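Local coordinates for 361aa long hypothetical D-aminopeptidase (Pyrococcus horikoshii, PDB 2DRH), which is of unknown function but probably acts as an aminopeptidase, at residues K2-G7 against K17-T22; Y199-L204 against F312-E317; S207-R212 against E321-S326. All coordinates share one frame; numbering follows the deposited sequence.

Interaction 1. Residues K2-G7 against K17-T22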
ATOM      1  N   LYS A   2      16.910 -18.512  28.023  1.00 45.20           N
ATOM      2  CA  LYS A   2      16.231 -18.715  26.747  1.00 43.83           C
ATOM      3  C   LYS A   2      15.476 -20.040  26.708  1.00 43.15           C
ATOM      4  O   LYS A   2      15.802 -20.973  27.435  1.00 42.15           O
ATOM      5  CB  LYS A   2      17.250 -18.668  25.607  1.00 43.03           C
ATOM      6  CG  LYS A   2      18.253 -17.522  25.714  1.00 42.19           C
ATOM      7  CD  LYS A   2      17.610 -16.162  25.510  1.00 39.99           C
ATOM      8  CE  LYS A   2      17.341 -15.889  24.041  1.00 38.84           C
ATOM      9  NZ  LYS A   2      18.595 -15.748  23.254  1.00 38.66           N
ATOM     10  N   ALA A   3      14.472 -20.114  25.841  1.00 42.98           N
ATOM     11  CA  ALA A   3      13.650 -21.312  25.698  1.00 43.63           C
ATOM     12  C   ALA A   3      14.457 -22.593  25.496  1.00 44.40           C
ATOM     13  O   ALA A   3      14.071 -23.650  25.993  1.00 43.32           O
ATOM     14  CB  ALA A   3      12.670 -21.132  24.541  1.00 42.78           C
ATOM     15  N   GLN A   4      15.566 -22.503  24.767  1.00 45.79           N
ATOM     16  CA  GLN A   4      16.403 -23.676  24.509  1.00 48.17           C
ATOM     17  C   GLN A   4      16.795 -24.363  25.813  1.00 48.69           C
ATOM     18  O   GLN A   4      16.437 -25.515  26.050  1.00 48.71           O
ATOM     19  CB  GLN A   4      17.672 -23.275  23.750  1.00 49.53           C
ATOM     20  CG  GLN A   4      17.426 -22.571  22.422  1.00 52.06           C
ATOM     21  CD  GLN A   4      16.643 -23.418  21.438  1.00 53.75           C
ATOM     22  OE1 GLN A   4      17.000 -24.566  21.164  1.00 55.20           O
ATOM     23  NE2 GLN A   4      15.569 -22.852  20.891  1.00 54.46           N
ATOM     24  N   GLU A   5      17.523 -23.636  26.656  1.00 48.97           N
ATOM     25  CA  GLU A   5      17.985 -24.148  27.944  1.00 49.10           C
ATOM     26  C   GLU A   5      16.854 -24.661  28.844  1.00 49.06           C
ATOM     27  O   GLU A   5      17.109 -25.154  29.947  1.00 49.11           O
ATOM     28  CB  GLU A   5      18.767 -23.063  28.694  1.00 50.20           C
ATOM     29  CG  GLU A   5      19.908 -22.414  27.913  1.00 52.27           C
ATOM     30  CD  GLU A   5      19.445 -21.278  27.009  1.00 53.79           C
ATOM     31  OE1 GLU A   5      18.749 -21.547  26.004  1.00 54.25           O
ATOM     32  OE2 GLU A   5      19.780 -20.108  27.309  1.00 53.47           O
ATOM     33  N   LEU A   6      15.613 -24.534  28.386  1.00 47.95           N
ATOM     34  CA  LEU A   6      14.464 -25.007  29.153  1.00 47.06           C
ATOM     35  C   LEU A   6      13.807 -26.197  28.469  1.00 46.65           C
ATOM     36  O   LEU A   6      12.791 -26.709  28.934  1.00 46.65           O
ATOM     37  CB  LEU A   6      13.426 -23.896  29.326  1.00 46.91           C
ATOM     38  CG  LEU A   6      13.758 -22.766  30.296  1.00 45.69           C
ATOM     39  CD1 LEU A   6      12.562 -21.837  30.405  1.00 46.08           C
ATOM     40  CD2 LEU A   6      14.100 -23.343  31.658  1.00 45.69           C
ATOM     41  N   GLY A   7      14.387 -26.629  27.357  1.00 46.07           N
ATOM     42  CA  GLY A   7      13.838 -27.762  26.639  1.00 45.11           C
ATOM     43  C   GLY A   7      12.653 -27.412  25.761  1.00 44.93           C
ATOM     44  O   GLY A   7      12.119 -28.279  25.067  1.00 45.38           O
ATOM     45  N   LYS A  17      24.692 -20.068  16.601  1.00 32.79           N
ATOM     46  CA  LYS A  17      25.587 -20.279  17.739  1.00 33.71           C
ATOM     47  C   LYS A  17      25.162 -19.554  19.015  1.00 33.09           C
ATOM     48  O   LYS A  17      25.111 -20.153  20.088  1.00 32.94           O
ATOM     49  CB  LYS A  17      27.014 -19.857  17.368  1.00 36.17           C
ATOM     50  CG  LYS A  17      27.613 -20.662  16.224  1.00 40.65           C
ATOM     51  CD  LYS A  17      29.010 -20.175  15.851  1.00 43.20           C
ATOM     52  CE  LYS A  17      29.989 -20.307  17.011  1.00 44.89           C
ATOM     53  NZ  LYS A  17      31.368 -19.872  16.624  1.00 46.47           N
ATOM     54  N   ARG A  18      24.864 -18.264  18.900  1.00 31.93           N
ATOM     55  CA  ARG A  18      24.460 -17.472  20.057  1.00 30.89           C
ATOM     56  C   ARG A  18      22.935 -17.442  20.220  1.00 29.31           C
ATOM     57  O   ARG A  18      22.420 -17.085  21.280  1.00 29.34           O
ATOM     58  CB  ARG A  18      24.983 -16.039  19.906  1.00 32.03           C
ATOM     59  CG  ARG A  18      26.404 -15.952  19.346  1.00 34.42           C
ATOM     60  CD  ARG A  18      26.819 -14.509  19.060  1.00 35.93           C
ATOM     61  NE  ARG A  18      27.233 -13.796  20.265  1.00 38.63           N
ATOM     62  CZ  ARG A  18      28.500 -13.583  20.611  1.00 37.59           C
ATOM     63  NH1 ARG A  18      29.487 -14.022  19.846  1.00 37.56           N
ATOM     64  NH2 ARG A  18      28.779 -12.929  21.728  1.00 38.85           N
ATOM     65  N   ASN A  19      22.223 -17.840  19.172  1.00 26.88           N
ATOM     66  CA  ASN A  19      20.764 -17.818  19.166  1.00 25.30           C
ATOM     67  C   ASN A  19      20.313 -16.385  19.454  1.00 25.64           C
ATOM     68  O   ASN A  19      19.476 -16.131  20.323  1.00 24.61           O
ATOM     69  CB  ASN A  19      20.179 -18.790  20.198  1.00 23.43           C
ATOM     70  CG  ASN A  19      18.670 -18.973  20.031  1.00 25.28           C
ATOM     71  OD1 ASN A  19      18.147 -18.904  18.914  1.00 21.61           O
ATOM     72  ND2 ASN A  19      17.970 -19.219  21.136  1.00 22.29           N
ATOM     73  N   LYS A  20      20.910 -15.455  18.713  1.00 25.96           N
ATOM     74  CA  LYS A  20      20.614 -14.032  18.820  1.00 25.82           C
ATOM     75  C   LYS A  20      20.734 -13.437  17.425  1.00 24.72           C
ATOM     76  O   LYS A  20      21.381 -14.017  16.546  1.00 24.91           O
ATOM     77  CB  LYS A  20      21.608 -13.335  19.750  1.00 25.31           C
ATOM     78  CG  LYS A  20      21.474 -13.669  21.229  1.00 23.90           C
ATOM     79  CD  LYS A  20      22.619 -13.023  22.004  1.00 24.16           C
ATOM     80  CE  LYS A  20      22.528 -13.274  23.504  1.00 25.64           C
ATOM     81  NZ  LYS A  20      21.515 -12.398  24.172  1.00 24.53           N
ATOM     82  N   ILE A  21      20.117 -12.278  17.222  1.00 22.59           N
ATOM     83  CA  ILE A  21      20.160 -11.619  15.923  1.00 20.94           C
ATOM     84  C   ILE A  21      21.597 -11.380  15.434  1.00 20.63           C
ATOM     85  O   ILE A  21      21.847 -11.321  14.231  1.00 19.00           O
ATOM     86  CB  ILE A  21      19.402 -10.273  15.964  1.00 17.37           C
ATOM     87  CG1 ILE A  21      19.252  -9.722  14.548  1.00 17.74           C
ATOM     88  CG2 ILE A  21      20.135  -9.283  16.867  1.00 14.51           C
ATOM     89  CD1 ILE A  21      18.384  -8.473  14.460  1.00 17.35           C
ATOM     90  N   THR A  22      22.534 -11.253  16.371  1.00 22.28           N
ATOM     91  CA  THR A  22      23.938 -11.019  16.031  1.00 22.66           C
ATOM     92  C   THR A  22      24.633 -12.248  15.444  1.00 24.03           C
ATOM     93  O   THR A  22      25.833 -12.213  15.162  1.00 22.49           O
ATOM     94  CB  THR A  22      24.740 -10.540  17.247  1.00 20.58           C
ATOM     95  OG1 THR A  22      24.492 -11.411  18.354  1.00 22.39           O
ATOM     96  CG2 THR A  22      24.344  -9.122  17.619  1.00 23.05           C
TER
HETATM   97  O   HOH W   1      19.538 -20.141  23.724  1.00 28.83           O
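K2 and N19 join two turns of the N-terminal arm, the irregular stretch that runs ahead of strand 28-36 in this S58-family fold; residues 4-6 form a short 3-10 turn. The direct hydrogen bond across the contact comes from the K2 ammonium group: NZ donates to the backbone O of N19 at 3.1 Å. It arrives with a C=O...N angle of 153°, tilted 26° from the carbonyl plane. The K2 chain starts with CG anti to its own carbonyl carbon (chi1 -45°) and bends at each later torsion, curling NZ over to that oxygen.

K2 NZ and K20 NZ, 4.5 Å apart on side chains that cross at about a right angle, share an acidic partner: both ammonium groups form salt bridges with the carboxylate of E167, which draws them together. The stem of K20 also passes close to K2, its CG 4.1 Å from K2 NZ.

Amide and water contacts complete the join. N19 ND2, whose strongest partner is E321 on helix 309-328, packs 3.6 Å from the CG methylene of Q4, with the two amide planes nearly perpendicular. A water bridges the segments, accepting from N19 ND2 at 3.2 Å and donating to E5 OE1 at 2.8 Å.

Interaction 2. Residues Y199-L204 against F312-E317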
ATOM      1  N   TYR A 199      22.183 -20.141   5.382  1.00 30.25           N
ATOM      2  CA  TYR A 199      21.808 -18.747   5.586  1.00 26.97           C
ATOM      3  C   TYR A 199      21.251 -18.635   7.000  1.00 26.60           C
ATOM      4  O   TYR A 199      20.605 -19.559   7.501  1.00 25.38           O
ATOM      5  CB  TYR A 199      20.744 -18.306   4.577  1.00 25.64           C
ATOM      6  CG  TYR A 199      21.196 -18.288   3.134  1.00 23.47           C
ATOM      7  CD1 TYR A 199      22.127 -17.353   2.685  1.00 23.10           C
ATOM      8  CD2 TYR A 199      20.681 -19.201   2.211  1.00 22.80           C
ATOM      9  CE1 TYR A 199      22.531 -17.323   1.351  1.00 23.13           C
ATOM     10  CE2 TYR A 199      21.079 -19.181   0.881  1.00 22.79           C
ATOM     11  CZ  TYR A 199      22.002 -18.239   0.455  1.00 23.46           C
ATOM     12  OH  TYR A 199      22.379 -18.199  -0.873  1.00 22.42           O
ATOM     13  N   THR A 200      21.507 -17.502   7.638  1.00 25.44           N
ATOM     14  CA  THR A 200      21.029 -17.272   8.991  1.00 24.63           C
ATOM     15  C   THR A 200      19.934 -16.205   9.019  1.00 24.62           C
ATOM     16  O   THR A 200      20.003 -15.203   8.296  1.00 25.24           O
ATOM     17  CB  THR A 200      22.177 -16.795   9.897  1.00 26.03           C
ATOM     18  OG1 THR A 200      23.249 -17.746   9.853  1.00 29.06           O
ATOM     19  CG2 THR A 200      21.696 -16.638  11.328  1.00 27.16           C
ATOM     20  N   VAL A 201      18.926 -16.436   9.852  1.00 23.35           N
ATOM     21  CA  VAL A 201      17.833 -15.487  10.033  1.00 21.86           C
ATOM     22  C   VAL A 201      17.771 -15.176  11.523  1.00 20.70           C
ATOM     23  O   VAL A 201      17.473 -16.057  12.329  1.00 20.57           O
ATOM     24  CB  VAL A 201      16.472 -16.071   9.611  1.00 21.41           C
ATOM     25  CG1 VAL A 201      15.347 -15.108  10.027  1.00 20.41           C
ATOM     26  CG2 VAL A 201      16.445 -16.294   8.100  1.00 21.19           C
ATOM     27  N   GLY A 202      18.068 -13.933  11.884  1.00 21.20           N
ATOM     28  CA  GLY A 202      18.027 -13.547  13.282  1.00 21.72           C
ATOM     29  C   GLY A 202      16.885 -12.596  13.602  1.00 21.17           C
ATOM     30  O   GLY A 202      16.388 -11.887  12.725  1.00 20.33           O
ATOM     31  N   ALA A 203      16.471 -12.568  14.863  1.00 20.83           N
ATOM     32  CA  ALA A 203      15.382 -11.688  15.262  1.00 21.10           C
ATOM     33  C   ALA A 203      15.566 -11.072  16.633  1.00 20.77           C
ATOM     34  O   ALA A 203      16.017 -11.725  17.566  1.00 22.39           O
ATOM     35  CB  ALA A 203      14.056 -12.437  15.219  1.00 19.72           C
ATOM     36  N   LEU A 204      15.223  -9.795  16.734  1.00 21.79           N
ATOM     37  CA  LEU A 204      15.277  -9.076  17.992  1.00 21.28           C
ATOM     38  C   LEU A 204      13.909  -8.414  18.129  1.00 21.72           C
ATOM     39  O   LEU A 204      13.445  -7.719  17.219  1.00 22.40           O
ATOM     40  CB  LEU A 204      16.382  -8.018  17.975  1.00 20.22           C
ATOM     41  CG  LEU A 204      16.490  -7.178  19.257  1.00 22.10           C
ATOM     42  CD1 LEU A 204      17.863  -6.565  19.348  1.00 22.19           C
ATOM     43  CD2 LEU A 204      15.417  -6.080  19.278  1.00 21.08           C
ATOM     44  N   PHE A 312      10.989 -17.730   5.078  1.00 18.78           N
ATOM     45  CA  PHE A 312       9.719 -17.240   5.626  1.00 20.84           C
ATOM     46  C   PHE A 312       9.416 -17.993   6.922  1.00 21.15           C
ATOM     47  O   PHE A 312       8.998 -17.401   7.918  1.00 19.71           O
ATOM     48  CB  PHE A 312       8.562 -17.473   4.648  1.00 17.99           C
ATOM     49  CG  PHE A 312       8.583 -16.584   3.432  1.00 19.33           C
ATOM     50  CD1 PHE A 312       9.493 -15.541   3.313  1.00 17.95           C
ATOM     51  CD2 PHE A 312       7.657 -16.782   2.408  1.00 17.06           C
ATOM     52  CE1 PHE A 312       9.480 -14.708   2.194  1.00 16.76           C
ATOM     53  CE2 PHE A 312       7.637 -15.959   1.290  1.00 13.99           C
ATOM     54  CZ  PHE A 312       8.550 -14.920   1.184  1.00 17.57           C
ATOM     55  N   LYS A 313       9.627 -19.306   6.906  1.00 22.42           N
ATOM     56  CA  LYS A 313       9.374 -20.119   8.091  1.00 23.33           C
ATOM     57  C   LYS A 313      10.353 -19.782   9.213  1.00 23.56           C
ATOM     58  O   LYS A 313       9.949 -19.603  10.365  1.00 22.42           O
ATOM     59  CB  LYS A 313       9.467 -21.610   7.749  1.00 26.49           C
ATOM     60  CG  LYS A 313       9.558 -22.514   8.975  1.00 30.59           C
ATOM     61  CD  LYS A 313       9.522 -23.981   8.602  1.00 33.53           C
ATOM     62  CE  LYS A 313       8.153 -24.365   8.080  1.00 37.80           C
ATOM     63  NZ  LYS A 313       7.114 -24.049   9.090  1.00 39.54           N
ATOM     64  N   ALA A 314      11.636 -19.696   8.868  1.00 21.58           N
ATOM     65  CA  ALA A 314      12.683 -19.375   9.834  1.00 20.98           C
ATOM     66  C   ALA A 314      12.401 -18.026  10.501  1.00 20.11           C
ATOM     67  O   ALA A 314      12.682 -17.836  11.677  1.00 19.82           O
ATOM     68  CB  ALA A 314      14.056 -19.343   9.132  1.00 18.41           C
ATOM     69  N   THR A 315      11.858 -17.091   9.734  1.00 20.65           N
ATOM     70  CA  THR A 315      11.530 -15.770  10.258  1.00 20.66           C
ATOM     71  C   THR A 315      10.456 -15.910  11.332  1.00 20.05           C
ATOM     72  O   THR A 315      10.620 -15.423  12.449  1.00 20.78           O
ATOM     73  CB  THR A 315      11.001 -14.843   9.137  1.00 22.08           C
ATOM     74  OG1 THR A 315      12.026 -14.653   8.156  1.00 21.42           O
ATOM     75  CG2 THR A 315      10.582 -13.476   9.710  1.00 20.66           C
ATOM     76  N   ALA A 316       9.359 -16.578  10.986  1.00 19.24           N
ATOM     77  CA  ALA A 316       8.267 -16.786  11.927  1.00 19.63           C
ATOM     78  C   ALA A 316       8.795 -17.479  13.176  1.00 20.69           C
ATOM     79  O   ALA A 316       8.413 -17.141  14.297  1.00 19.10           O
ATOM     80  CB  ALA A 316       7.161 -17.632  11.279  1.00 16.98           C
ATOM     81  N   GLU A 317       9.680 -18.454  12.984  1.00 21.38           N
ATOM     82  CA  GLU A 317      10.251 -19.179  14.115  1.00 22.17           C
ATOM     83  C   GLU A 317      11.082 -18.278  15.018  1.00 20.60           C
ATOM     84  O   GLU A 317      10.880 -18.249  16.231  1.00 22.27           O
ATOM     85  CB  GLU A 317      11.123 -20.334  13.632  1.00 23.91           C
ATOM     86  CG  GLU A 317      10.397 -21.641  13.482  1.00 26.38           C
ATOM     87  CD  GLU A 317      11.297 -22.733  12.925  1.00 27.42           C
ATOM     88  OE1 GLU A 317      12.435 -22.887  13.418  1.00 28.49           O
ATOM     89  OE2 GLU A 317      10.862 -23.439  12.001  1.00 29.27           O
TER
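V201 rests on A314 and T315, packing strand 198-207 against helix 309-328 in an alpha/beta layer where a helix lies over a mixed sheet. The strand is held between two antiparallel neighbours, 184-193 and 240-246, and the backbone hydrogen bonds of V201 run to R190. Between residues 199-204 and 312-317 the nearest CA atoms are those of V201 and T315, 6.3 Å apart.

The contact is made by van der Waals packing, with no hydrogen bond between the two segments. V201 points its side chain at the helix and divides its methyl groups between two successive residues there. CG2 meets the CB methyl of A314 at 4.0 Å, and the branching carbon CB of V201 stands almost as close, 4.1 Å from the same A314 CB. The other branch, CG1, is anti to the backbone N (chi1 171°) and reaches T315, where it lies 3.9 Å from CA. The side chains of V201 and T315 cross at about a right angle. The small side chain of A314 is consistent with the close approach of the strand, and the same methyl also touches R190 and V192 of strand 184-193, while L311, on the preceding turn of the helix, packs on V201 as well.

The polar group in this buried setting is the T315 hydroxyl, which is hydrogen-bonded to the backbone O of L311 within its own helix. That bond satisfies the hydroxyl inside the helix, although it borders an apolar partner. With OG1 anti to the carbonyl carbon of T315 (chi1 -63°), the oxygen lies 3.8 Å from V201 CG1.

Interaction 3. Residues S207-R212 against E321-S326; sequences SNFGRR and EAIINS
Both serines whose hydroxyls meet here, S207 and S326, set OG between the backbone N and the carbonyl carbon, with chi1 65° and 76°, and F209 takes the same kind of first torsion (71°), which brings the far end of its ring near I323. S207 OG donates to S326 OG over 2.8 Å. S326 OG also appears to donate to the carbonyl O of I323, one turn earlier in the helix, at a distance so short (2.5 Å) that its geometry is doubtful. Replacing S207 by an alanine removes the donor to S326 OG and is likely to leave that hydroxyl without this partner and the end of the strand less firmly fixed to the helix.

Beside this polar link, F209 CZ touches I323 CG2 at 4.1 Å, the methyl meeting the ring obliquely and the side chains crossing at about a right angle.

The contact is buried where strand 198-207 gives way to a loop beside helix 309-328. S207 still pairs through its backbone with G184 of strand 184-193, and F209 and I323 both pack on L266 of helix 252-268 and on I240 of strand 240-246.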
ATOM      1  N   SER A 207       8.970  -6.519  23.049  1.00 20.09           N
ATOM      2  CA  SER A 207       7.606  -6.933  23.342  1.00 22.07           C
ATOM      3  C   SER A 207       6.917  -6.037  24.349  1.00 21.72           C
ATOM      4  O   SER A 207       7.467  -5.734  25.404  1.00 22.04           O
ATOM      5  CB  SER A 207       7.599  -8.373  23.861  1.00 23.44           C
ATOM      6  OG  SER A 207       8.280  -8.461  25.102  1.00 26.69           O
ATOM      7  N   ASN A 208       5.694  -5.635  24.028  1.00 21.60           N
ATOM      8  CA  ASN A 208       4.935  -4.765  24.915  1.00 21.90           C
ATOM      9  C   ASN A 208       3.454  -4.889  24.591  1.00 21.12           C
ATOM     10  O   ASN A 208       2.740  -3.888  24.511  1.00 21.65           O
ATOM     11  CB  ASN A 208       5.398  -3.314  24.734  1.00 20.90           C
ATOM     12  CG  ASN A 208       4.740  -2.363  25.717  1.00 23.56           C
ATOM     13  OD1 ASN A 208       4.884  -2.509  26.936  1.00 22.92           O
ATOM     14  ND2 ASN A 208       4.010  -1.386  25.193  1.00 20.16           N
ATOM     15  N   PHE A 209       2.994  -6.126  24.422  1.00 22.37           N
ATOM     16  CA  PHE A 209       1.601  -6.389  24.060  1.00 22.44           C
ATOM     17  C   PHE A 209       0.991  -7.581  24.781  1.00 22.70           C
ATOM     18  O   PHE A 209       1.634  -8.247  25.597  1.00 22.93           O
ATOM     19  CB  PHE A 209       1.503  -6.688  22.564  1.00 21.05           C
ATOM     20  CG  PHE A 209       2.098  -8.026  22.184  1.00 18.73           C
ATOM     21  CD1 PHE A 209       3.481  -8.183  22.058  1.00 20.94           C
ATOM     22  CD2 PHE A 209       1.283  -9.141  22.010  1.00 18.39           C
ATOM     23  CE1 PHE A 209       4.044  -9.443  21.766  1.00 18.84           C
ATOM     24  CE2 PHE A 209       1.834 -10.404  21.718  1.00 21.44           C
ATOM     25  CZ  PHE A 209       3.215 -10.550  21.597  1.00 19.33           C
ATOM     26  N   GLY A 210      -0.271  -7.836  24.447  1.00 24.17           N
ATOM     27  CA  GLY A 210      -0.986  -8.983  24.972  1.00 24.96           C
ATOM     28  C   GLY A 210      -1.668  -8.951  26.315  1.00 26.64           C
ATOM     29  O   GLY A 210      -1.215  -8.292  27.255  1.00 24.81           O
ATOM     30  N   ARG A 211      -2.786  -9.674  26.377  1.00 28.42           N
ATOM     31  CA  ARG A 211      -3.574  -9.831  27.596  1.00 30.83           C
ATOM     32  C   ARG A 211      -2.962 -11.058  28.262  1.00 30.77           C
ATOM     33  O   ARG A 211      -2.380 -11.907  27.581  1.00 31.43           O
ATOM     34  CB  ARG A 211      -5.039 -10.131  27.265  1.00 32.35           C
ATOM     35  CG  ARG A 211      -5.906  -8.936  26.930  1.00 34.47           C
ATOM     36  CD  ARG A 211      -7.172  -9.420  26.236  1.00 37.08           C
ATOM     37  NE  ARG A 211      -8.329  -8.562  26.474  1.00 39.91           N
ATOM     38  CZ  ARG A 211      -8.961  -8.468  27.640  1.00 41.59           C
ATOM     39  NH1 ARG A 211      -8.547  -9.177  28.683  1.00 42.64           N
ATOM     40  NH2 ARG A 211     -10.019  -7.677  27.760  1.00 43.45           N
ATOM     41  N   ARG A 212      -3.100 -11.164  29.576  1.00 28.81           N
ATOM     42  CA  ARG A 212      -2.534 -12.294  30.301  1.00 29.07           C
ATOM     43  C   ARG A 212      -2.943 -13.653  29.731  1.00 28.64           C
ATOM     44  O   ARG A 212      -2.098 -14.528  29.528  1.00 27.53           O
ATOM     45  CB  ARG A 212      -2.931 -12.217  31.784  1.00 28.97           C
ATOM     46  CG  ARG A 212      -2.474 -13.411  32.614  1.00 28.79           C
ATOM     47  CD  ARG A 212      -0.955 -13.546  32.624  1.00 27.62           C
ATOM     48  NE  ARG A 212      -0.304 -12.490  33.392  1.00 27.14           N
ATOM     49  CZ  ARG A 212      -0.400 -12.361  34.711  1.00 27.79           C
ATOM     50  NH1 ARG A 212      -1.121 -13.222  35.418  1.00 26.92           N
ATOM     51  NH2 ARG A 212       0.219 -11.364  35.325  1.00 27.66           N
ATOM     52  N   GLU A 321      10.124 -17.455  19.062  1.00 20.05           N
ATOM     53  CA  GLU A 321      10.990 -17.725  20.189  1.00 19.76           C
ATOM     54  C   GLU A 321      11.499 -16.420  20.793  1.00 19.63           C
ATOM     55  O   GLU A 321      11.572 -16.289  22.016  1.00 19.73           O
ATOM     56  CB  GLU A 321      12.181 -18.610  19.790  1.00 22.50           C
ATOM     57  CG  GLU A 321      12.809 -19.321  21.001  1.00 22.81           C
ATOM     58  CD  GLU A 321      14.228 -19.822  20.755  1.00 26.41           C
ATOM     59  OE1 GLU A 321      14.468 -20.498  19.732  1.00 27.80           O
ATOM     60  OE2 GLU A 321      15.104 -19.540  21.600  1.00 26.85           O
ATOM     61  N   ALA A 322      11.843 -15.456  19.941  1.00 18.50           N
ATOM     62  CA  ALA A 322      12.347 -14.174  20.424  1.00 19.91           C
ATOM     63  C   ALA A 322      11.357 -13.519  21.385  1.00 20.09           C
ATOM     64  O   ALA A 322      11.765 -12.897  22.370  1.00 22.63           O
ATOM     65  CB  ALA A 322      12.637 -13.242  19.260  1.00 16.51           C
ATOM     66  N   ILE A 323      10.066 -13.654  21.099  1.00 19.71           N
ATOM     67  CA  ILE A 323       9.041 -13.077  21.961  1.00 19.30           C
ATOM     68  C   ILE A 323       9.060 -13.786  23.306  1.00 21.22           C
ATOM     69  O   ILE A 323       9.090 -13.141  24.355  1.00 21.54           O
ATOM     70  CB  ILE A 323       7.633 -13.206  21.336  1.00 19.19           C
ATOM     71  CG1 ILE A 323       7.539 -12.312  20.095  1.00 18.55           C
ATOM     72  CG2 ILE A 323       6.558 -12.822  22.364  1.00 17.44           C
ATOM     73  CD1 ILE A 323       6.253 -12.470  19.306  1.00 16.34           C
ATOM     74  N   ILE A 324       9.053 -15.116  23.274  1.00 20.27           N
ATOM     75  CA  ILE A 324       9.079 -15.888  24.509  1.00 22.48           C
ATOM     76  C   ILE A 324      10.337 -15.559  25.329  1.00 23.19           C
ATOM     77  O   ILE A 324      10.253 -15.326  26.542  1.00 22.78           O
ATOM     78  CB  ILE A 324       9.019 -17.411  24.212  1.00 22.85           C
ATOM     79  CG1 ILE A 324       7.709 -17.742  23.488  1.00 22.27           C
ATOM     80  CG2 ILE A 324       9.143 -18.210  25.498  1.00 22.71           C
ATOM     81  CD1 ILE A 324       6.454 -17.198  24.168  1.00 24.73           C
ATOM     82  N   ASN A 325      11.493 -15.517  24.665  1.00 21.15           N
ATOM     83  CA  ASN A 325      12.742 -15.199  25.351  1.00 21.35           C
ATOM     84  C   ASN A 325      12.692 -13.837  26.041  1.00 22.20           C
ATOM     85  O   ASN A 325      13.343 -13.635  27.068  1.00 21.73           O
ATOM     86  CB  ASN A 325      13.926 -15.236  24.371  1.00 21.15           C
ATOM     87  CG  ASN A 325      14.219 -16.636  23.873  1.00 20.86           C
ATOM     88  OD1 ASN A 325      14.091 -17.594  24.621  1.00 20.05           O
ATOM     89  ND2 ASN A 325      14.626 -16.758  22.611  1.00 22.90           N
ATOM     90  N   SER A 326      11.924 -12.901  25.485  1.00 23.01           N
ATOM     91  CA  SER A 326      11.810 -11.574  26.091  1.00 23.58           C
ATOM     92  C   SER A 326      11.116 -11.709  27.442  1.00 23.81           C
ATOM     93  O   SER A 326      11.333 -10.901  28.342  1.00 26.72           O
ATOM     94  CB  SER A 326      11.012 -10.612  25.192  1.00 24.01           C
ATOM     95  OG  SER A 326       9.620 -10.879  25.251  1.00 24.23           O
TER

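How the interactions relate
From the N terminus, interaction 1 comes first and closes a short loop of nine residues within the arm ahead of strand 28-36. Interactions 2 and 3 follow in series with it, each spanning more than a hundred residues, and they cross one another, since strand 198-207 and the loop after it are met in the same order along helix 309-328. That helix therefore packs against the sheet in one place and against the loop leaving it, where it also hydrogen-bonds, in another, their centres about 17 Å apart. The arm joins them too: A3 N and N19 ND2 probably hydrogen-bond to N325 and E321 of interaction 3, while I21 packs on G202, A203 and L204 of interaction 2.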